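Long-range contacts in Pvc2 (PDB 6J0B), which probably builds the contractile sheath around the inner tube of a phage-tail-like extracellular injection system: residues A33-N38 and A107-K112; V128-E133 and I170-V175; E143-Y148 and Y216-A221; V156-L161 and P204-T209; V196-G201 and T231-W236. All coordinates share one frame; numbering follows the deposited sequence.

Interaction 1 of 5, residues A33-N38 and A107-K112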
# COMPACT_ATOMS: atom_id res chain seq x y z
N ALA A 33 -46.77 -51.04 21.42
CA ALA A 33 -47.60 -52.05 22.05
C ALA A 33 -47.21 -52.19 23.51
O ALA A 33 -46.03 -52.31 23.84
CB ALA A 33 -47.45 -53.39 21.33
N VAL A 34 -48.20 -52.14 24.39
CA VAL A 34 -47.99 -52.18 25.83
C VAL A 34 -48.64 -53.44 26.37
O VAL A 34 -49.78 -53.75 26.00
CB VAL A 34 -48.56 -50.92 26.51
CG1 VAL A 34 -48.28 -50.93 28.00
CG2 VAL A 34 -47.99 -49.67 25.87
N ASP A 35 -47.92 -54.17 27.21
CA ASP A 35 -48.44 -55.40 27.77
C ASP A 35 -49.56 -55.11 28.77
O ASP A 35 -49.65 -54.02 29.34
CB ASP A 35 -47.33 -56.20 28.45
CG ASP A 35 -46.85 -55.57 29.75
OD1 ASP A 35 -46.75 -54.33 29.83
OD2 ASP A 35 -46.54 -56.33 30.70
N GLU A 36 -50.42 -56.10 28.97
CA GLU A 36 -51.28 -56.06 30.13
C GLU A 36 -50.45 -56.36 31.38
O GLU A 36 -49.33 -56.87 31.28
CB GLU A 36 -52.45 -57.03 29.98
CG GLU A 36 -53.42 -56.62 28.88
CD GLU A 36 -54.62 -57.54 28.78
OE1 GLU A 36 -54.53 -58.70 29.24
OE2 GLU A 36 -55.66 -57.10 28.24
N GLN A 37 -51.05 -56.08 32.55
CA GLN A 37 -50.37 -55.76 33.82
C GLN A 37 -49.54 -54.48 33.71
O GLN A 37 -48.45 -54.39 34.28
CB GLN A 37 -49.50 -56.90 34.36
CG GLN A 37 -50.23 -58.21 34.59
CD GLN A 37 -51.11 -58.16 35.81
OE1 GLN A 37 -52.33 -58.30 35.71
NE2 GLN A 37 -50.51 -57.96 36.98
N ASN A 38 -50.04 -53.49 32.97
CA ASN A 38 -49.50 -52.14 32.98
C ASN A 38 -50.59 -51.24 33.57
O ASN A 38 -51.63 -51.03 32.94
CB ASN A 38 -49.10 -51.68 31.59
CG ASN A 38 -48.24 -50.43 31.61
OD1 ASN A 38 -48.69 -49.35 31.98
ND2 ASN A 38 -46.99 -50.57 31.19
N ALA A 107 -42.70 -53.27 21.55
CA ALA A 107 -41.65 -53.10 22.55
C ALA A 107 -41.63 -54.36 23.41
O ALA A 107 -42.07 -54.38 24.56
CB ALA A 107 -41.90 -51.84 23.38
N GLY A 108 -41.10 -55.43 22.82
CA GLY A 108 -41.05 -56.71 23.50
C GLY A 108 -42.41 -57.35 23.68
O GLY A 108 -42.72 -57.85 24.77
N GLU A 109 -43.24 -57.35 22.64
CA GLU A 109 -44.60 -57.85 22.72
C GLU A 109 -44.88 -58.75 21.53
O GLU A 109 -44.26 -58.63 20.48
CB GLU A 109 -45.61 -56.70 22.78
CG GLU A 109 -45.70 -56.04 24.13
CD GLU A 109 -46.23 -56.99 25.18
OE1 GLU A 109 -47.46 -57.24 25.18
OE2 GLU A 109 -45.44 -57.49 26.00
N ASP A 110 -45.84 -59.65 21.71
CA ASP A 110 -46.27 -60.56 20.65
C ASP A 110 -47.38 -59.88 19.87
O ASP A 110 -48.55 -59.94 20.25
CB ASP A 110 -46.73 -61.89 21.24
CG ASP A 110 -46.79 -63.00 20.20
OD1 ASP A 110 -45.97 -63.93 20.28
OD2 ASP A 110 -47.66 -62.94 19.30
N ILE A 111 -47.02 -59.22 18.78
CA ILE A 111 -48.00 -58.58 17.92
C ILE A 111 -48.18 -59.35 16.61
O ILE A 111 -48.78 -58.84 15.67
CB ILE A 111 -47.65 -57.11 17.65
CG1 ILE A 111 -46.35 -56.99 16.85
CG2 ILE A 111 -47.54 -56.34 18.95
CD1 ILE A 111 -46.11 -55.59 16.31
N LYS A 112 -47.70 -60.59 16.55
CA LYS A 112 -47.78 -61.39 15.33
C LYS A 112 -49.21 -61.74 14.95
O LYS A 112 -49.47 -62.01 13.77
CB LYS A 112 -46.97 -62.68 15.48
CG LYS A 112 -45.47 -62.47 15.64
CD LYS A 112 -44.75 -63.80 15.71
CE LYS A 112 -43.25 -63.62 15.86
NZ LYS A 112 -42.89 -62.96 17.14

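Interaction 2 of 5, residues V128-E133 and I170-V175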
# COMPACT_ATOMS: atom_id res chain seq x y z
N VAL A 128 -42.24 -52.68 12.51
CA VAL A 128 -40.93 -53.15 12.95
C VAL A 128 -41.09 -53.83 14.30
O VAL A 128 -41.67 -53.25 15.23
CB VAL A 128 -39.92 -51.99 13.00
CG1 VAL A 128 -40.59 -50.72 13.45
CG2 VAL A 128 -38.76 -52.32 13.91
N PHE A 129 -40.61 -55.06 14.43
CA PHE A 129 -40.58 -55.72 15.73
C PHE A 129 -39.25 -56.43 15.91
O PHE A 129 -38.34 -56.31 15.09
CB PHE A 129 -41.77 -56.66 15.94
CG PHE A 129 -42.25 -57.34 14.70
CD1 PHE A 129 -43.43 -56.93 14.09
CD2 PHE A 129 -41.56 -58.40 14.16
CE1 PHE A 129 -43.89 -57.56 12.96
CE2 PHE A 129 -42.02 -59.03 13.03
CZ PHE A 129 -43.19 -58.62 12.43
N ASP A 130 -39.14 -57.17 17.01
CA ASP A 130 -37.87 -57.62 17.56
C ASP A 130 -37.43 -58.94 16.96
O ASP A 130 -38.21 -59.68 16.37
CB ASP A 130 -37.97 -57.79 19.07
CG ASP A 130 -38.92 -56.81 19.71
OD1 ASP A 130 -38.76 -55.59 19.49
OD2 ASP A 130 -39.84 -57.25 20.44
N GLY A 131 -36.14 -59.23 17.13
CA GLY A 131 -35.64 -60.56 16.92
C GLY A 131 -35.82 -61.37 18.19
O GLY A 131 -36.33 -60.87 19.19
N PRO A 132 -35.43 -62.64 18.17
CA PRO A 132 -35.54 -63.46 19.38
C PRO A 132 -34.53 -63.02 20.43
O PRO A 132 -33.40 -62.65 20.11
CB PRO A 132 -35.26 -64.88 18.88
CG PRO A 132 -34.45 -64.69 17.66
CD PRO A 132 -34.93 -63.42 17.02
N GLU A 133 -34.96 -63.05 21.69
CA GLU A 133 -34.12 -62.60 22.79
C GLU A 133 -32.94 -63.53 23.04
O GLU A 133 -31.92 -63.09 23.57
CB GLU A 133 -34.93 -62.48 24.07
CG GLU A 133 -36.29 -61.85 23.88
CD GLU A 133 -36.98 -61.55 25.20
OE1 GLU A 133 -38.17 -61.88 25.34
OE2 GLU A 133 -36.31 -60.98 26.09
N ILE A 170 -33.07 -53.86 26.38
CA ILE A 170 -34.02 -53.03 25.65
C ILE A 170 -34.42 -53.75 24.37
O ILE A 170 -33.56 -54.32 23.69
CB ILE A 170 -33.40 -51.65 25.36
CG1 ILE A 170 -33.11 -50.96 26.69
CG2 ILE A 170 -34.29 -50.80 24.48
CD1 ILE A 170 -32.11 -49.87 26.60
N PRO A 171 -35.71 -53.80 24.03
CA PRO A 171 -36.12 -54.34 22.73
C PRO A 171 -35.61 -53.46 21.60
O PRO A 171 -35.71 -52.23 21.66
CB PRO A 171 -37.65 -54.32 22.80
CG PRO A 171 -37.97 -53.34 23.86
CD PRO A 171 -36.87 -53.45 24.86
N PRO A 172 -35.05 -54.06 20.55
CA PRO A 172 -34.38 -53.26 19.51
C PRO A 172 -35.33 -52.54 18.58
O PRO A 172 -34.89 -51.63 17.86
CB PRO A 172 -33.56 -54.30 18.75
CG PRO A 172 -34.31 -55.56 18.94
CD PRO A 172 -34.92 -55.50 20.30
N SER A 173 -36.62 -52.89 18.55
CA SER A 173 -37.56 -52.20 17.69
C SER A 173 -37.91 -50.81 18.19
O SER A 173 -38.31 -49.96 17.39
CB SER A 173 -38.85 -53.00 17.57
OG SER A 173 -39.39 -53.29 18.84
N ALA A 174 -37.78 -50.57 19.49
CA ALA A 174 -38.12 -49.26 20.03
C ALA A 174 -37.04 -48.23 19.72
O ALA A 174 -37.35 -47.04 19.59
CB ALA A 174 -38.34 -49.35 21.52
N VAL A 175 -35.79 -48.66 19.60
CA VAL A 175 -34.75 -47.73 19.18
C VAL A 175 -34.79 -47.51 17.68
O VAL A 175 -34.28 -46.50 17.20
CB VAL A 175 -33.36 -48.21 19.64
CG1 VAL A 175 -33.45 -48.89 20.99
CG2 VAL A 175 -32.71 -49.13 18.62

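Interaction 3 of 5, residues E143-Y148 and Y216-A221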
# COMPACT_ATOMS: atom_id res chain seq x y z
N GLU A 143 -34.66 -72.20 11.26
CA GLU A 143 -35.82 -72.37 12.12
C GLU A 143 -36.23 -71.06 12.79
O GLU A 143 -37.40 -70.88 13.11
CB GLU A 143 -35.53 -73.42 13.19
CG GLU A 143 -34.84 -74.66 12.68
CD GLU A 143 -34.00 -75.33 13.76
OE1 GLU A 143 -33.45 -76.42 13.49
OE2 GLU A 143 -33.90 -74.77 14.87
N ALA A 144 -35.27 -70.15 13.01
CA ALA A 144 -35.59 -68.86 13.60
C ALA A 144 -36.29 -67.94 12.61
O ALA A 144 -37.11 -67.11 13.02
CB ALA A 144 -34.33 -68.20 14.14
N LYS A 145 -35.97 -68.07 11.32
CA LYS A 145 -36.71 -67.33 10.31
C LYS A 145 -38.10 -67.89 10.09
O LYS A 145 -38.97 -67.19 9.55
CB LYS A 145 -35.92 -67.32 8.99
CG LYS A 145 -34.57 -66.63 9.10
CD LYS A 145 -34.03 -66.21 7.74
CE LYS A 145 -33.05 -67.22 7.17
NZ LYS A 145 -32.22 -66.61 6.10
N GLN A 146 -38.34 -69.14 10.51
CA GLN A 146 -39.66 -69.74 10.37
C GLN A 146 -40.67 -69.15 11.34
O GLN A 146 -41.88 -69.23 11.10
CB GLN A 146 -39.56 -71.25 10.59
CG GLN A 146 -39.72 -72.07 9.33
CD GLN A 146 -41.16 -72.18 8.89
OE1 GLN A 146 -41.66 -71.35 8.14
NE2 GLN A 146 -41.84 -73.22 9.37
N ALA A 147 -40.21 -68.56 12.44
CA ALA A 147 -41.13 -68.03 13.45
C ALA A 147 -41.82 -66.76 12.98
O ALA A 147 -42.90 -66.43 13.48
CB ALA A 147 -40.38 -67.78 14.76
N TYR A 148 -41.23 -66.05 12.03
CA TYR A 148 -41.77 -64.78 11.57
C TYR A 148 -42.51 -64.94 10.25
O TYR A 148 -42.18 -65.80 9.43
CB TYR A 148 -40.66 -63.74 11.44
CG TYR A 148 -40.15 -63.27 12.78
CD1 TYR A 148 -39.06 -63.87 13.39
CD2 TYR A 148 -40.79 -62.23 13.44
CE1 TYR A 148 -38.61 -63.43 14.62
CE2 TYR A 148 -40.34 -61.78 14.66
CZ TYR A 148 -39.26 -62.39 15.25
OH TYR A 148 -38.82 -61.95 16.48
N TYR A 216 -28.95 -65.17 7.92
CA TYR A 216 -30.25 -64.59 8.21
C TYR A 216 -30.66 -63.53 7.21
O TYR A 216 -31.85 -63.21 7.13
CB TYR A 216 -30.25 -63.99 9.61
CG TYR A 216 -30.24 -65.04 10.69
CD1 TYR A 216 -31.43 -65.56 11.18
CD2 TYR A 216 -29.05 -65.54 11.19
CE1 TYR A 216 -31.43 -66.53 12.16
CE2 TYR A 216 -29.04 -66.51 12.16
CZ TYR A 216 -30.24 -67.00 12.64
OH TYR A 216 -30.24 -67.97 13.62
N ASN A 217 -29.73 -63.01 6.42
CA ASN A 217 -30.05 -61.92 5.50
C ASN A 217 -30.79 -62.39 4.26
O ASN A 217 -31.36 -61.55 3.55
CB ASN A 217 -28.76 -61.21 5.09
CG ASN A 217 -28.99 -59.77 4.71
OD1 ASN A 217 -29.79 -59.07 5.31
ND2 ASN A 217 -28.26 -59.32 3.70
N THR A 218 -30.81 -63.69 3.97
CA THR A 218 -31.24 -64.14 2.65
C THR A 218 -32.76 -64.27 2.55
O THR A 218 -33.40 -63.53 1.79
CB THR A 218 -30.57 -65.47 2.30
OG1 THR A 218 -30.97 -66.47 3.24
CG2 THR A 218 -29.05 -65.32 2.35
N GLY A 219 -33.36 -65.19 3.30
CA GLY A 219 -34.73 -65.58 2.99
C GLY A 219 -35.85 -64.78 3.63
O GLY A 219 -36.64 -64.15 2.92
N ARG A 220 -35.93 -64.78 4.95
CA ARG A 220 -36.88 -63.96 5.70
C ARG A 220 -36.00 -63.08 6.57
O ARG A 220 -35.72 -63.41 7.72
CB ARG A 220 -37.86 -64.78 6.51
CG ARG A 220 -38.93 -65.46 5.68
CD ARG A 220 -39.90 -66.21 6.55
NE ARG A 220 -40.85 -66.99 5.76
CZ ARG A 220 -41.74 -67.82 6.28
NH1 ARG A 220 -41.81 -67.99 7.60
NH2 ARG A 220 -42.57 -68.49 5.49
N ALA A 221 -35.60 -61.95 6.01
CA ALA A 221 -34.37 -61.30 6.44
C ALA A 221 -34.51 -60.64 7.80
O ALA A 221 -35.47 -59.93 8.08
CB ALA A 221 -33.94 -60.27 5.41

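Interaction 4 of 5, residues V156-L161 and P204-T209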
# COMPACT_ATOMS: atom_id res chain seq x y z
N VAL A 156 -37.28 -57.08 10.93
CA VAL A 156 -36.89 -57.70 12.19
C VAL A 156 -35.44 -57.33 12.47
O VAL A 156 -34.56 -57.58 11.63
CB VAL A 156 -37.07 -59.22 12.16
CG1 VAL A 156 -36.58 -59.83 13.43
CG2 VAL A 156 -38.52 -59.57 11.95
N TYR A 157 -35.19 -56.73 13.63
CA TYR A 157 -33.86 -56.33 14.05
C TYR A 157 -33.46 -57.23 15.21
O TYR A 157 -34.20 -57.30 16.20
CB TYR A 157 -33.82 -54.85 14.42
CG TYR A 157 -34.16 -53.95 13.25
CD1 TYR A 157 -33.16 -53.47 12.41
CD2 TYR A 157 -35.47 -53.59 12.98
CE1 TYR A 157 -33.47 -52.66 11.34
CE2 TYR A 157 -35.78 -52.78 11.91
CZ TYR A 157 -34.78 -52.32 11.10
OH TYR A 157 -35.09 -51.51 10.03
N TYR A 158 -32.34 -57.95 15.08
CA TYR A 158 -32.12 -59.07 15.98
C TYR A 158 -31.71 -58.69 17.41
O TYR A 158 -32.50 -58.97 18.32
CB TYR A 158 -31.11 -60.06 15.38
CG TYR A 158 -30.45 -60.98 16.39
CD1 TYR A 158 -31.19 -61.90 17.13
CD2 TYR A 158 -29.08 -60.92 16.60
CE1 TYR A 158 -30.58 -62.71 18.05
CE2 TYR A 158 -28.47 -61.74 17.51
CZ TYR A 158 -29.22 -62.64 18.23
OH TYR A 158 -28.61 -63.45 19.14
N PRO A 159 -30.55 -58.08 17.68
CA PRO A 159 -30.03 -58.15 19.06
C PRO A 159 -30.72 -57.16 19.98
O PRO A 159 -30.81 -55.96 19.68
CB PRO A 159 -28.54 -57.83 18.90
CG PRO A 159 -28.35 -57.47 17.47
CD PRO A 159 -29.69 -57.19 16.89
N TRP A 160 -31.24 -57.66 21.09
CA TRP A 160 -31.82 -56.81 22.12
C TRP A 160 -30.73 -55.96 22.74
O TRP A 160 -29.80 -56.48 23.35
CB TRP A 160 -32.52 -57.66 23.18
CG TRP A 160 -33.88 -58.11 22.78
CD1 TRP A 160 -34.21 -58.79 21.65
CD2 TRP A 160 -35.09 -57.91 23.51
NE1 TRP A 160 -35.56 -59.03 21.63
CE2 TRP A 160 -36.12 -58.50 22.76
CE3 TRP A 160 -35.40 -57.29 24.72
CZ2 TRP A 160 -37.45 -58.49 23.18
CZ3 TRP A 160 -36.72 -57.28 25.14
CH2 TRP A 160 -37.72 -57.88 24.37
N LEU A 161 -30.84 -54.65 22.58
CA LEU A 161 -29.78 -53.76 23.03
C LEU A 161 -29.77 -53.65 24.55
O LEU A 161 -30.78 -53.88 25.22
CB LEU A 161 -29.95 -52.39 22.40
CG LEU A 161 -29.66 -52.48 20.92
CD1 LEU A 161 -30.77 -51.86 20.13
CD2 LEU A 161 -28.36 -51.79 20.62
N PRO A 204 -24.97 -53.74 21.57
CA PRO A 204 -25.71 -55.00 21.45
C PRO A 204 -25.36 -55.98 22.56
O PRO A 204 -24.24 -55.99 23.08
CB PRO A 204 -25.26 -55.54 20.08
CG PRO A 204 -24.73 -54.37 19.36
CD PRO A 204 -24.13 -53.49 20.39
N LYS A 205 -26.35 -56.80 22.92
CA LYS A 205 -26.13 -57.81 23.95
C LYS A 205 -25.24 -58.93 23.43
O LYS A 205 -24.41 -59.46 24.18
CB LYS A 205 -27.47 -58.38 24.40
CG LYS A 205 -27.42 -59.29 25.60
CD LYS A 205 -28.82 -59.77 25.95
CE LYS A 205 -28.79 -60.78 27.07
NZ LYS A 205 -30.17 -61.08 27.56
N PHE A 206 -25.38 -59.28 22.16
CA PHE A 206 -24.62 -60.36 21.55
C PHE A 206 -23.86 -59.81 20.35
O PHE A 206 -24.48 -59.27 19.43
CB PHE A 206 -25.54 -61.50 21.13
CG PHE A 206 -26.40 -62.01 22.24
CD1 PHE A 206 -27.76 -62.18 22.05
CD2 PHE A 206 -25.86 -62.34 23.47
CE1 PHE A 206 -28.57 -62.65 23.06
CE2 PHE A 206 -26.66 -62.81 24.49
CZ PHE A 206 -28.01 -62.97 24.29
N LEU A 207 -22.54 -59.95 20.37
CA LEU A 207 -21.74 -59.61 19.20
C LEU A 207 -21.98 -60.64 18.11
O LEU A 207 -21.99 -61.84 18.37
CB LEU A 207 -20.26 -59.56 19.58
CG LEU A 207 -19.93 -58.62 20.74
CD1 LEU A 207 -18.51 -58.87 21.23
CD2 LEU A 207 -20.11 -57.17 20.33
N VAL A 208 -22.18 -60.16 16.89
CA VAL A 208 -22.64 -60.99 15.78
C VAL A 208 -21.53 -61.11 14.75
O VAL A 208 -21.03 -60.09 14.24
CB VAL A 208 -23.92 -60.41 15.15
CG1 VAL A 208 -24.24 -61.12 13.87
CG2 VAL A 208 -25.08 -60.53 16.12
N THR A 209 -21.13 -62.34 14.45
CA THR A 209 -20.15 -62.60 13.41
C THR A 209 -20.74 -62.30 12.03
O THR A 209 -21.96 -62.34 11.83
CB THR A 209 -19.68 -64.05 13.45
OG1 THR A 209 -20.82 -64.92 13.35
CG2 THR A 209 -18.98 -64.34 14.75

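Interaction 5 of 5, residues V196-G201 and T231-W236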
# COMPACT_ATOMS: atom_id res chain seq x y z
N VAL A 196 -26.38 -46.14 10.53
CA VAL A 196 -26.65 -44.98 11.36
C VAL A 196 -26.35 -45.36 12.80
O VAL A 196 -26.85 -46.37 13.30
CB VAL A 196 -28.10 -44.50 11.21
CG1 VAL A 196 -28.34 -43.25 12.04
CG2 VAL A 196 -28.40 -44.23 9.77
N ALA A 197 -25.54 -44.54 13.47
CA ALA A 197 -25.17 -44.81 14.85
C ALA A 197 -26.33 -44.47 15.79
O ALA A 197 -27.14 -43.58 15.53
CB ALA A 197 -23.94 -44.00 15.24
N LEU A 198 -26.39 -45.20 16.90
CA LEU A 198 -27.44 -45.02 17.89
C LEU A 198 -27.00 -43.96 18.90
O LEU A 198 -25.94 -44.10 19.52
CB LEU A 198 -27.75 -46.34 18.59
CG LEU A 198 -28.00 -47.55 17.69
CD1 LEU A 198 -28.42 -48.73 18.52
CD2 LEU A 198 -29.05 -47.26 16.64
N LYS A 199 -27.81 -42.91 19.06
CA LYS A 199 -27.39 -41.76 19.84
C LYS A 199 -27.42 -42.05 21.34
O LYS A 199 -26.61 -41.49 22.09
CB LYS A 199 -28.27 -40.55 19.52
CG LYS A 199 -27.67 -39.63 18.49
CD LYS A 199 -28.64 -39.31 17.36
CE LYS A 199 -29.75 -38.39 17.82
NZ LYS A 199 -30.59 -37.94 16.68
N GLY A 200 -28.32 -42.91 21.79
CA GLY A 200 -28.35 -43.27 23.18
C GLY A 200 -27.18 -44.17 23.56
O GLY A 200 -26.46 -44.69 22.71
N GLY A 201 -27.01 -44.36 24.86
CA GLY A 201 -25.93 -45.21 25.34
C GLY A 201 -26.21 -46.69 25.16
O GLY A 201 -26.39 -47.42 26.14
N THR A 231 -17.26 -46.79 14.26
CA THR A 231 -18.60 -46.22 14.23
C THR A 231 -19.34 -46.37 15.56
O THR A 231 -20.31 -45.65 15.79
CB THR A 231 -19.41 -46.87 13.10
OG1 THR A 231 -18.54 -47.19 12.01
CG2 THR A 231 -20.51 -45.94 12.59
N GLY A 232 -18.88 -47.25 16.44
CA GLY A 232 -19.67 -47.58 17.61
C GLY A 232 -20.69 -48.65 17.25
O GLY A 232 -20.45 -49.49 16.38
N THR A 233 -21.84 -48.61 17.91
CA THR A 233 -22.93 -49.49 17.52
C THR A 233 -23.69 -48.84 16.37
O THR A 233 -23.78 -47.61 16.27
CB THR A 233 -23.85 -49.80 18.70
OG1 THR A 233 -24.85 -50.74 18.29
CG2 THR A 233 -24.52 -48.56 19.24
N THR A 234 -24.21 -49.68 15.47
CA THR A 234 -24.82 -49.17 14.25
C THR A 234 -25.78 -50.22 13.71
O THR A 234 -25.66 -51.41 14.00
CB THR A 234 -23.76 -48.80 13.21
OG1 THR A 234 -24.39 -48.22 12.07
CG2 THR A 234 -22.96 -50.02 12.77
N VAL A 235 -26.73 -49.76 12.91
CA VAL A 235 -27.70 -50.63 12.26
C VAL A 235 -27.10 -51.10 10.94
O VAL A 235 -26.45 -50.32 10.23
CB VAL A 235 -29.03 -49.89 12.03
CG1 VAL A 235 -30.15 -50.89 11.83
CG2 VAL A 235 -29.33 -48.97 13.19
N TRP A 236 -27.32 -52.36 10.60
CA TRP A 236 -26.62 -52.95 9.48
C TRP A 236 -27.55 -53.75 8.57
O TRP A 236 -27.15 -54.78 8.03
CB TRP A 236 -25.47 -53.83 9.97
CG TRP A 236 -24.32 -53.92 9.03
CD1 TRP A 236 -23.88 -55.04 8.40
CD2 TRP A 236 -23.47 -52.85 8.62
NE1 TRP A 236 -22.80 -54.73 7.61
CE2 TRP A 236 -22.52 -53.40 7.73
CE3 TRP A 236 -23.40 -51.49 8.92
CZ2 TRP A 236 -21.54 -52.63 7.14
CZ3 TRP A 236 -22.42 -50.74 8.33
CH2 TRP A 236 -21.50 -51.30 7.46

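Interaction 1 of 5, residues A33-N38 and A107-K112
E109 holds CG beside its own backbone N, anti to the carbonyl carbon (chi1 -77°), and a second bend (chi2 -65°) brings CD up to D35. The contact joins the ends of two neighbouring parallel strands, 31-34 and 103-106, in the mixed sheet of the subtilisin-like fold. Up to this point the strands are paired, with A33 bonded to V105 through the backbone. Beyond V34 and A106 both chains continue as loops, and between them side chains make the contact. A33 directs its CB toward 107-112. That methyl packs on I111 CG2 at 3.8 Å and lies 4.1 Å from E109 CB. I111 is backed by L104 and A106 of the preceding strand 103-106. Next to the methyl, E109 CG lies 3.8 Å from A33 O. Further out, the E109 carboxylate meets the D35 CB methylene rather than the D35 acid group, with OE2 3.4 Å from CB. The two acids remain near each other, OD2 of D35 being 5.0 Å from OE2 of E109. Their like charges would be expected to repel somewhat. E109 also touches T88, while K67 bonds G108 O. The other carboxylate oxygen, E109 OE1, lies 3.3 Å from D35 CA.

Interaction 2 of 5, residues V128-E133 and I170-V175
F129 and S173 bring their CA atoms to 5.0 Å where the end of strand 126-130 meets the first turn of helix 172-186. That turn is weakly bonded: A174 N reaches P171 O at 3.4 Å. S173 points its CB at the strand and touches it along the backbone, with CB 3.7 Å from F129 CA. V128 adds a methyl from the same strand. Its CG2 stands anti to its backbone N and rests 3.7 Å from S173 CB.

The polar part is the S173 hydroxyl. OG sits between the backbone N and the carbonyl carbon (chi1 55°) and is hydrogen-bonded with A106 O. It also lies close to D130 OD1, but that modelled distance, 2.5 Å, is too short to rely on; which acceptor takes the proton is unsettled. The other carboxylate oxygen, D130 OD2, takes a weak bond from G108 N. A carboxylate beside the start of a helix would probably be favoured by the helix dipole. The two prolines line the same acid: P171 CB lies 3.7 Å from D130 OD1, and P172 CD lies 4.0 Å from D130 CB.

All the touching residues are buried. V128 leans on V105 of strand 103-106 and on Y157 of strand 154-157, the two flanking strands. P171 and A174 meet S71 of helix 67-77, which packs beside helix 172-186 over the sheet.

Interaction 3 of 5, residues E143-Y148 and Y216-A221
The Y216 ring receives A144 CB at its edge, in its plane, 3.9 Å from CE1, while K145 CG approaches CD1 obliquely, also at 3.9 Å. The second flat group, the R220 guanidinium, has backbone oxygen at its edge from K145 and Q146. The contact sets the end of helix 141-144 against the loop that follows helix 210-216, in the subtilisin-like domain of the sheath protein, in a partly buried position.

K145 makes the largest share, followed by R220. The K145 CG is anti to the carbonyl carbon (chi1 -62°), and its chain runs between the Y216 ring and the R220 backbone. It then bends at chi3 toward the end of helix 210-216. There NZ is hydrogen-bonded to E215 O, with T218 OG1 3.1 Å from NZ. A positive charge beside a helix C-terminus would probably be stabilised by the carbonyls there.

R220 reaches back the other way, with its chain extended from CG to NE. Its NH1 lies 2.9 Å from Y148 O and 3.4 Å from Q146 OE1. The Q146 amide is turned 50° out of the guanidinium plane. Further out, Y216 OH is bonded to T137 O, and the ring touches I222 and M224 of strand 222-228. N217 packs on S6 of a neighbouring subunit. Midway along the lysine chain, K145 CD comes within 3.3 Å of R220 O.

Interaction 4 of 5, residues V156-L161 and P204-T209
Y158 and F206 cross at about a right angle, with Y158 OH 3.3 Å from F206 CD1. With CG anti to the backbone N (chi1 160°), the Y158 ring is carried toward F206 and V208. V208 CG2 meets the edge of this ring, in its plane, 3.9 Å from CE2. Next to the aromatic pair the two prolines touch, P159 CB lying 4.2 Å from P204 CB. L161 CD2 rests against the P204 backbone, 4.0 Å from P204 N. The polar link is slight: K205 N gives W160 O a weak bond of 3.5 Å, bent to 136°.

The next shell positions these groups. Y158 OH is hydrogen-bonded with L136 N. The W160 indole takes its polar partner elsewhere: NE1 bonds G131 O. K205 lays its CG over one face of the F206 ring, offset toward the rim, and its extended chain carries NZ to a salt bridge with D169. L161 packs on P172 and V175 of helix 172-186. Beyond V208 the segment leads through T209, the N-cap, into helix 210-216. The contact belongs to the subtilisin-like domain of the sheath protein, where the main sheet passes into the small antiparallel pair of strands 161-163 and 202-204.

Interaction 5 of 5, residues V196-G201 and T231-W236
V196 O is the main acceptor between the segments. V235 N gives it a weak bond of 3.4 Å with an angle of 158°. T234 OG1 lies 3.3 Å from the same oxygen, a weak bond and an unsettled one, since the same proton could go to V235 O. OG1 is anti to the T234 backbone N (chi1 -176°), beside the carbonyl carbon. Two CA-H...O contacts add to this. T234 CA lies 3.6 Å from V196 O, and A197 CA lies 3.4 Å from T233 O.

L198 leads the apolar packing. Its side chain crosses those of T233 and V235 at about a right angle. CG rests 3.9 Å from T233 CG2, and CD2 rests 3.9 Å from V235 CG2. A197 CB lies on the backbone of the turn, 4.0 Å from T231 O. L198 continues onto V179 of helix 172-186 and I225 of strand 222-228, while V235 touches M176 of the helix. An irregular loop thus lies along strand 234-235, the outermost strand on this side of the mixed sheet within the chain, in the subtilisin-like domain.

In the fold
Interactions 1, 2, 4 and 5 all reach the mixed sheet, while interaction 3 joins a helix end and a loop beside strand 222-228. Interactions 1, 2 and 4 are buried; 3 and 5 are partly exposed. Interactions 2 and 4 are the closest pair, their centres about 9 Å apart. They hold neighbouring strands 126-130 and 154-157, and both pack against helix 172-186. Interaction 5 touches interaction 4 through L198 and L161. Chemistry follows place: small apolar packing and a carboxylate near a methylene, without hydrogen bonds between the segments, in 1; a buried serine-aspartate pair in 2; long charged side chains in 3; apolar and aromatic packing in 4; weak bonds to one backbone oxygen at the sheet edge in 5.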